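Local coordinates for protein ERPC (Borrelia burgdorferi, PDB 4BXM) that probably binds the complement regulator factor H as an outer surface lipoprotein of the Lyme disease spirochaete, at residues 86-97 / 109-119. Residues are numbered along the deposited sequence; the frame is centred on the assembly and turned at random.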
ATOM      1  N   MET A  86       5.271   8.451  -3.548  1.00 20.36           N
ATOM      2  CA  MET A  86       4.741   8.347  -2.198  1.00 21.18           C
ATOM      3  C   MET A  86       4.957   9.603  -1.300  1.00 24.85           C
ATOM      4  O   MET A  86       4.509   9.639  -0.152  1.00 23.29           O
ATOM      5  CB  MET A  86       5.345   7.126  -1.478  1.00 21.73           C
ATOM      6  CG  MET A  86       4.960   5.813  -2.068  1.00 23.79           C
ATOM      7  SD  MET A  86       3.184   5.400  -2.194  1.00 26.44           S
ATOM      8  CE  MET A  86       2.800   4.870  -0.543  1.00 29.62           C
ATOM      9  N   THR A  87       5.666  10.586  -1.800  1.00 24.40           N
ATOM     10  CA  THR A  87       5.902  11.804  -1.062  1.00 28.08           C
ATOM     11  C   THR A  87       5.391  13.069  -1.786  1.00 32.75           C
ATOM     12  O   THR A  87       5.006  14.033  -1.093  1.00 29.15           O
ATOM     13  CB  THR A  87       7.400  12.000  -0.800  1.00 28.14           C
ATOM     14  OG1 THR A  87       8.098  12.058  -2.037  1.00 25.42           O
ATOM     15  CG2 THR A  87       7.919  10.853   0.058  1.00 29.67           C
ATOM     16  N   GLU A  88       5.307  12.994  -3.126  1.00 31.81           N
ATOM     17  CA  GLU A  88       4.835  14.054  -3.967  1.00 31.26           C
ATOM     18  C   GLU A  88       3.646  13.720  -4.828  1.00 32.45           C
ATOM     19  O   GLU A  88       3.144  14.672  -5.450  1.00 30.11           O
ATOM     20  CB  GLU A  88       5.921  14.531  -4.926  1.00 31.90           C
ATOM     21  CG  GLU A  88       7.257  14.885  -4.275  1.00 39.63           C
ATOM     22  CD  GLU A  88       8.283  15.230  -5.325  1.00 40.41           C
ATOM     23  OE1 GLU A  88       7.845  15.610  -6.430  1.00 48.61           O
ATOM     24  OE2 GLU A  88       9.493  15.081  -5.072  1.00 40.25           O
ATOM     25  N   GLY A  89       3.207  12.438  -4.942  1.00 29.04           N
ATOM     26  CA  GLY A  89       2.189  12.081  -5.940  1.00 26.44           C
ATOM     27  C   GLY A  89       2.901  11.812  -7.249  1.00 26.42           C
ATOM     28  O   GLY A  89       3.937  12.408  -7.521  1.00 22.08           O
ATOM     29  N   GLY A  90       2.445  10.796  -7.994  1.00 25.07           N
ATOM     30  CA  GLY A  90       3.169  10.342  -9.205  1.00 23.76           C
ATOM     31  C   GLY A  90       2.759   8.929  -9.552  1.00 25.07           C
ATOM     32  O   GLY A  90       1.655   8.533  -9.252  1.00 22.23           O
ATOM     33  N   SER A  91       3.692   8.109 -10.063  1.00 25.05           N
ATOM     34  CA  SER A  91       3.315   6.749 -10.429  1.00 25.16           C
ATOM     35  C   SER A  91       4.557   5.835 -10.304  1.00 22.77           C
ATOM     36  O   SER A  91       5.699   6.283 -10.368  1.00 22.92           O
ATOM     37  CB  SER A  91       2.675   6.697 -11.848  1.00 23.35           C
ATOM     38  OG  SER A  91       3.694   7.016 -12.784  1.00 22.02           O
ATOM     39  N   PHE A  92       4.306   4.564 -10.040  1.00 22.21           N
ATOM     40  CA  PHE A  92       5.369   3.545 -10.081  1.00 21.87           C
ATOM     41  C   PHE A  92       4.742   2.232 -10.508  1.00 20.79           C
ATOM     42  O   PHE A  92       3.523   1.976 -10.336  1.00 26.25           O
ATOM     43  CB  PHE A  92       6.137   3.415  -8.729  1.00 21.87           C
ATOM     44  CG  PHE A  92       5.243   3.057  -7.598  1.00 21.55           C
ATOM     45  CD1 PHE A  92       4.473   4.030  -6.977  1.00 20.06           C
ATOM     46  CD2 PHE A  92       5.068   1.727  -7.227  1.00 22.76           C
ATOM     47  CE1 PHE A  92       3.627   3.690  -5.951  1.00 20.09           C
ATOM     48  CE2 PHE A  92       4.173   1.380  -6.239  1.00 21.36           C
ATOM     49  CZ  PHE A  92       3.467   2.372  -5.589  1.00 21.04           C
ATOM     50  N   LYS A  93       5.592   1.377 -11.047  1.00 22.32           N
ATOM     51  CA  LYS A  93       5.219   0.008 -11.396  1.00 23.55           C
ATOM     52  C   LYS A  93       5.607  -1.010 -10.316  1.00 20.10           C
ATOM     53  O   LYS A  93       6.772  -1.153  -9.986  1.00 19.56           O
ATOM     54  CB  LYS A  93       5.846  -0.362 -12.751  1.00 26.91           C
ATOM     55  CG  LYS A  93       5.023  -1.396 -13.524  1.00 32.50           C
ATOM     56  CD  LYS A  93       5.816  -1.944 -14.713  1.00 35.88           C
ATOM     57  CE  LYS A  93       6.813  -3.011 -14.235  1.00 42.17           C
ATOM     58  NZ  LYS A  93       7.930  -3.246 -15.206  1.00 55.56           N
ATOM     59  N   THR A  94       4.638  -1.782  -9.852  1.00 18.69           N
ATOM     60  CA  THR A  94       4.921  -2.946  -9.046  1.00 18.37           C
ATOM     61  C   THR A  94       5.327  -4.150  -9.902  1.00 20.96           C
ATOM     62  O   THR A  94       4.916  -4.244 -11.064  1.00 21.34           O
ATOM     63  CB  THR A  94       3.684  -3.250  -8.210  1.00 18.88           C
ATOM     64  OG1 THR A  94       2.511  -3.497  -9.028  1.00 18.82           O
ATOM     65  CG2 THR A  94       3.399  -2.006  -7.364  1.00 19.93           C
ATOM     66  N   SER A  95       6.097  -5.079  -9.340  1.00 20.56           N
ATOM     67  CA  SER A  95       6.430  -6.351  -9.995  1.00 19.51           C
ATOM     68  C   SER A  95       5.302  -7.286  -9.662  1.00 21.59           C
ATOM     69  O   SER A  95       4.732  -8.008 -10.510  1.00 19.40           O
ATOM     70  CB  SER A  95       7.768  -6.874  -9.456  1.00 22.83           C
ATOM     71  OG  SER A  95       7.786  -6.668  -8.039  1.00 25.14           O
ATOM     72  N   LEU A  96       4.788  -7.114  -8.476  1.00 21.61           N
ATOM     73  CA  LEU A  96       3.729  -7.972  -8.017  1.00 22.28           C
ATOM     74  C   LEU A  96       2.805  -7.282  -7.059  1.00 23.50           C
ATOM     75  O   LEU A  96       3.272  -6.592  -6.183  1.00 22.42           O
ATOM     76  CB  LEU A  96       4.427  -9.160  -7.348  1.00 26.79           C
ATOM     77  CG  LEU A  96       3.587 -10.344  -7.092  1.00 38.24           C
ATOM     78  CD1 LEU A  96       3.190 -10.998  -8.424  1.00 40.73           C
ATOM     79  CD2 LEU A  96       4.433 -11.264  -6.212  1.00 44.67           C
ATOM     80  N   TYR A  97       1.481  -7.407  -7.266  1.00 22.63           N
ATOM     81  CA  TYR A  97       0.495  -6.778  -6.425  1.00 20.41           C
ATOM     82  C   TYR A  97      -0.553  -7.811  -6.030  1.00 22.26           C
ATOM     83  O   TYR A  97      -1.151  -8.458  -6.921  1.00 21.30           O
ATOM     84  CB  TYR A  97      -0.144  -5.604  -7.183  1.00 18.85           C
ATOM     85  CG  TYR A  97      -1.200  -4.909  -6.387  1.00 18.14           C
ATOM     86  CD1 TYR A  97      -2.486  -5.429  -6.282  1.00 18.69           C
ATOM     87  CD2 TYR A  97      -0.926  -3.714  -5.695  1.00 18.32           C
ATOM     88  CE1 TYR A  97      -3.456  -4.833  -5.486  1.00 18.36           C
ATOM     89  CE2 TYR A  97      -1.873  -3.133  -4.872  1.00 19.14           C
ATOM     90  CZ  TYR A  97      -3.159  -3.673  -4.787  1.00 19.37           C
ATOM     91  OH  TYR A  97      -4.137  -3.017  -4.034  1.00 20.87           O
ATOM     92  N   GLY A 109      -2.256 -12.819  -7.422  1.00 25.19           N
ATOM     93  CA  GLY A 109      -1.376 -11.689  -7.757  1.00 23.41           C
ATOM     94  C   GLY A 109      -1.670 -11.127  -9.151  1.00 23.23           C
ATOM     95  O   GLY A 109      -2.300 -11.798  -9.999  1.00 24.39           O
ATOM     96  N   ILE A 110      -1.313  -9.862  -9.361  1.00 24.11           N
ATOM     97  CA  ILE A 110      -1.233  -9.264 -10.726  1.00 25.68           C
ATOM     98  C   ILE A 110       0.199  -8.725 -10.844  1.00 22.44           C
ATOM     99  O   ILE A 110       0.731  -8.199  -9.881  1.00 24.42           O
ATOM    100  CB  ILE A 110      -2.374  -8.259 -10.991  1.00 23.81           C
ATOM    101  CG1 ILE A 110      -2.304  -7.659 -12.418  1.00 23.64           C
ATOM    102  CG2 ILE A 110      -2.475  -7.133  -9.942  1.00 27.38           C
ATOM    103  CD1 ILE A 110      -3.512  -6.822 -12.714  1.00 23.96           C
ATOM    104  N   GLN A 111       0.866  -8.975 -11.962  1.00 24.67           N
ATOM    105  CA  GLN A 111       2.225  -8.520 -12.218  1.00 23.14           C
ATOM    106  C   GLN A 111       2.203  -7.224 -13.041  1.00 22.17           C
ATOM    107  O   GLN A 111       1.322  -7.048 -13.852  1.00 23.89           O
ATOM    108  CB  GLN A 111       3.012  -9.556 -13.063  1.00 27.80           C
ATOM    109  CG  GLN A 111       3.901 -10.390 -12.229  1.00 34.18           C
ATOM    110  CD  GLN A 111       4.430 -11.682 -12.835  1.00 38.13           C
ATOM    111  OE1 GLN A 111       4.486 -11.904 -14.023  1.00 32.29           O
ATOM    112  NE2 GLN A 111       4.858 -12.550 -11.933  1.00 47.78           N
ATOM    113  N   ASN A 112       3.257  -6.424 -12.908  1.00 20.61           N
ATOM    114  CA  ASN A 112       3.408  -5.216 -13.645  1.00 22.10           C
ATOM    115  C   ASN A 112       2.294  -4.194 -13.465  1.00 20.31           C
ATOM    116  O   ASN A 112       2.062  -3.438 -14.344  1.00 19.27           O
ATOM    117  CB  ASN A 112       3.552  -5.565 -15.160  1.00 24.16           C
ATOM    118  CG  ASN A 112       4.629  -6.594 -15.388  1.00 22.80           C
ATOM    119  OD1 ASN A 112       4.397  -7.647 -16.008  1.00 28.37           O
ATOM    120  ND2 ASN A 112       5.776  -6.354 -14.824  1.00 22.53           N
ATOM    121  N   LYS A 113       1.585  -4.171 -12.356  1.00 21.28           N
ATOM    122  CA  LYS A 113       0.455  -3.175 -12.220  1.00 19.60           C
ATOM    123  C   LYS A 113       1.036  -1.822 -11.780  1.00 19.24           C
ATOM    124  O   LYS A 113       1.857  -1.739 -10.854  1.00 21.62           O
ATOM    125  CB  LYS A 113      -0.522  -3.637 -11.227  1.00 23.09           C
ATOM    126  CG  LYS A 113      -1.554  -2.629 -10.752  1.00 25.87           C
ATOM    127  CD  LYS A 113      -2.390  -3.287  -9.663  1.00 27.65           C
ATOM    128  CE  LYS A 113      -3.463  -2.359  -9.104  1.00 25.23           C
ATOM    129  NZ  LYS A 113      -4.218  -1.817 -10.254  1.00 27.13           N
ATOM    130  N   GLU A 114       0.641  -0.798 -12.463  1.00 19.33           N
ATOM    131  CA  GLU A 114       1.063   0.551 -12.281  1.00 24.23           C
ATOM    132  C   GLU A 114       0.193   1.102 -11.148  1.00 24.18           C
ATOM    133  O   GLU A 114      -1.005   0.958 -11.161  1.00 24.41           O
ATOM    134  CB  GLU A 114       0.820   1.326 -13.605  1.00 28.05           C
ATOM    135  CG  GLU A 114       1.531   2.710 -13.746  1.00 37.10           C
ATOM    136  CD  GLU A 114       3.091   2.645 -13.734  1.00 45.93           C
ATOM    137  OE1 GLU A 114       3.697   1.603 -14.160  1.00 44.24           O
ATOM    138  OE2 GLU A 114       3.755   3.639 -13.277  1.00 55.72           O
ATOM    139  N   ILE A 115       0.824   1.734 -10.188  1.00 23.17           N
ATOM    140  CA  ILE A 115       0.127   2.449  -9.092  1.00 24.29           C
ATOM    141  C   ILE A 115       0.235   3.956  -9.300  1.00 21.86           C
ATOM    142  O   ILE A 115       1.332   4.488  -9.421  1.00 21.89           O
ATOM    143  CB  ILE A 115       0.730   2.074  -7.731  1.00 24.69           C
ATOM    144  CG1 ILE A 115       0.612   0.589  -7.459  1.00 22.02           C
ATOM    145  CG2 ILE A 115       0.059   2.794  -6.571  1.00 29.22           C
ATOM    146  CD1 ILE A 115      -0.768   0.049  -7.525  1.00 27.39           C
ATOM    147  N   ILE A 116      -0.913   4.634  -9.330  1.00 21.17           N
ATOM    148  CA  ILE A 116      -0.977   6.070  -9.477  1.00 27.42           C
ATOM    149  C   ILE A 116      -1.350   6.703  -8.143  1.00 23.30           C
ATOM    150  O   ILE A 116      -2.314   6.321  -7.551  1.00 25.66           O
ATOM    151  CB  ILE A 116      -1.921   6.481 -10.620  1.00 31.10           C
ATOM    152  CG1 ILE A 116      -1.233   6.075 -11.959  1.00 34.46           C
ATOM    153  CG2 ILE A 116      -2.090   7.987 -10.628  1.00 32.90           C
ATOM    154  CD1 ILE A 116      -2.107   6.321 -13.172  1.00 40.17           C
ATOM    155  N   THR A 117      -0.515   7.623  -7.659  1.00 24.69           N
ATOM    156  CA  THR A 117      -0.742   8.253  -6.348  1.00 22.55           C
ATOM    157  C   THR A 117      -1.085   9.720  -6.541  1.00 23.71           C
ATOM    158  O   THR A 117      -0.727  10.322  -7.542  1.00 23.32           O
ATOM    159  CB  THR A 117       0.486   8.180  -5.401  1.00 22.47           C
ATOM    160  OG1 THR A 117       1.538   8.920  -5.936  1.00 20.32           O
ATOM    161  CG2 THR A 117       0.984   6.706  -5.152  1.00 23.49           C
ATOM    162  N   LYS A 118      -1.835  10.247  -5.578  1.00 25.21           N
ATOM    163  CA  LYS A 118      -2.369  11.594  -5.586  1.00 27.89           C
ATOM    164  C   LYS A 118      -2.279  12.051  -4.105  1.00 28.90           C
ATOM    165  O   LYS A 118      -2.538  11.271  -3.202  1.00 27.38           O
ATOM    166  CB  LYS A 118      -3.896  11.632  -5.969  1.00 32.24           C
ATOM    167  CG  LYS A 118      -4.328  10.988  -7.296  1.00 32.92           C
ATOM    168  CD  LYS A 118      -5.809  11.156  -7.561  1.00 33.21           C
ATOM    169  CE  LYS A 118      -6.337  10.113  -8.540  1.00 38.18           C
ATOM    170  NZ  LYS A 118      -7.649  10.498  -9.142  1.00 40.43           N
ATOM    171  N   ILE A 119      -2.030  13.346  -3.889  1.00 30.42           N
ATOM    172  CA  ILE A 119      -2.132  13.948  -2.539  1.00 30.83           C
ATOM    173  C   ILE A 119      -3.564  14.495  -2.413  1.00 31.21           C
ATOM    174  O   ILE A 119      -4.002  15.304  -3.232  1.00 30.27           O
ATOM    175  CB  ILE A 119      -1.028  15.018  -2.324  1.00 29.68           C
ATOM    176  CG1 ILE A 119       0.348  14.340  -2.347  1.00 27.51           C
ATOM    177  CG2 ILE A 119      -1.204  15.704  -0.967  1.00 30.26           C
ATOM    178  CD1 ILE A 119       1.516  15.279  -2.492  1.00 27.53           C
TER
HETATM  179  O   HOH W   1       2.225  -5.831 -10.192  1.00 29.43           O
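Ile115 lies over one face of the Phe92 ring, its CB 3.5 Å from CZ, and with Thr117 it forms the dense side of an antiparallel strand pair. Phe92 CG stands between its own backbone N and carbonyl carbon (chi1 59°), which puts the ring alongside Ile115; Thr117 CG2 lies at the edge of the Phe92 ring, Phe82 packs edge-to-face with it, and the Met86 side chain crosses that of Thr117 at about a right angle, SD toward CG2. Beneath this layer, strands 90-93 and 114-119 exchange nearly straight backbone bonds, Ile115 N to Phe92 O at 2.7 Å and Thr117 N to Gly90 O at 2.8 Å. Thr117 OG1 is hydrogen-bonded to Ala85 O and takes a weak bond from Gly90 N, so a residue of strand 114-122 bridges the end of helix 79-88 and the start of strand 90-93.

Where the strands part, Thr94 OG1 gives a 2.6 Å bond to Lys113 O, in the carbonyl plane and on a lone pair, while Thr94 N reaches the same oxygen at 3.0 Å. A water donates to Thr94 OG1 and Ile110 O and accepts from Lys113 N, filling in the interrupted ladder. Beyond it, Lys113 lays CD 3.8 Å from CG of Tyr97, over a ring face.

The other side of the sheet is looser and more polar: Ser91 OG makes a weak bond of 3.4 Å to Glu114 OE2, and Glu114 OE1 touches Lys93 CB rather than its distant ammonium. Short links join the outermost strands, 90-93 and 110-111, to 96-97 and 114-122 beside the opposite edges, so the sheet's two ends meet here, much as in the closing seam of an antiparallel beta-barrel.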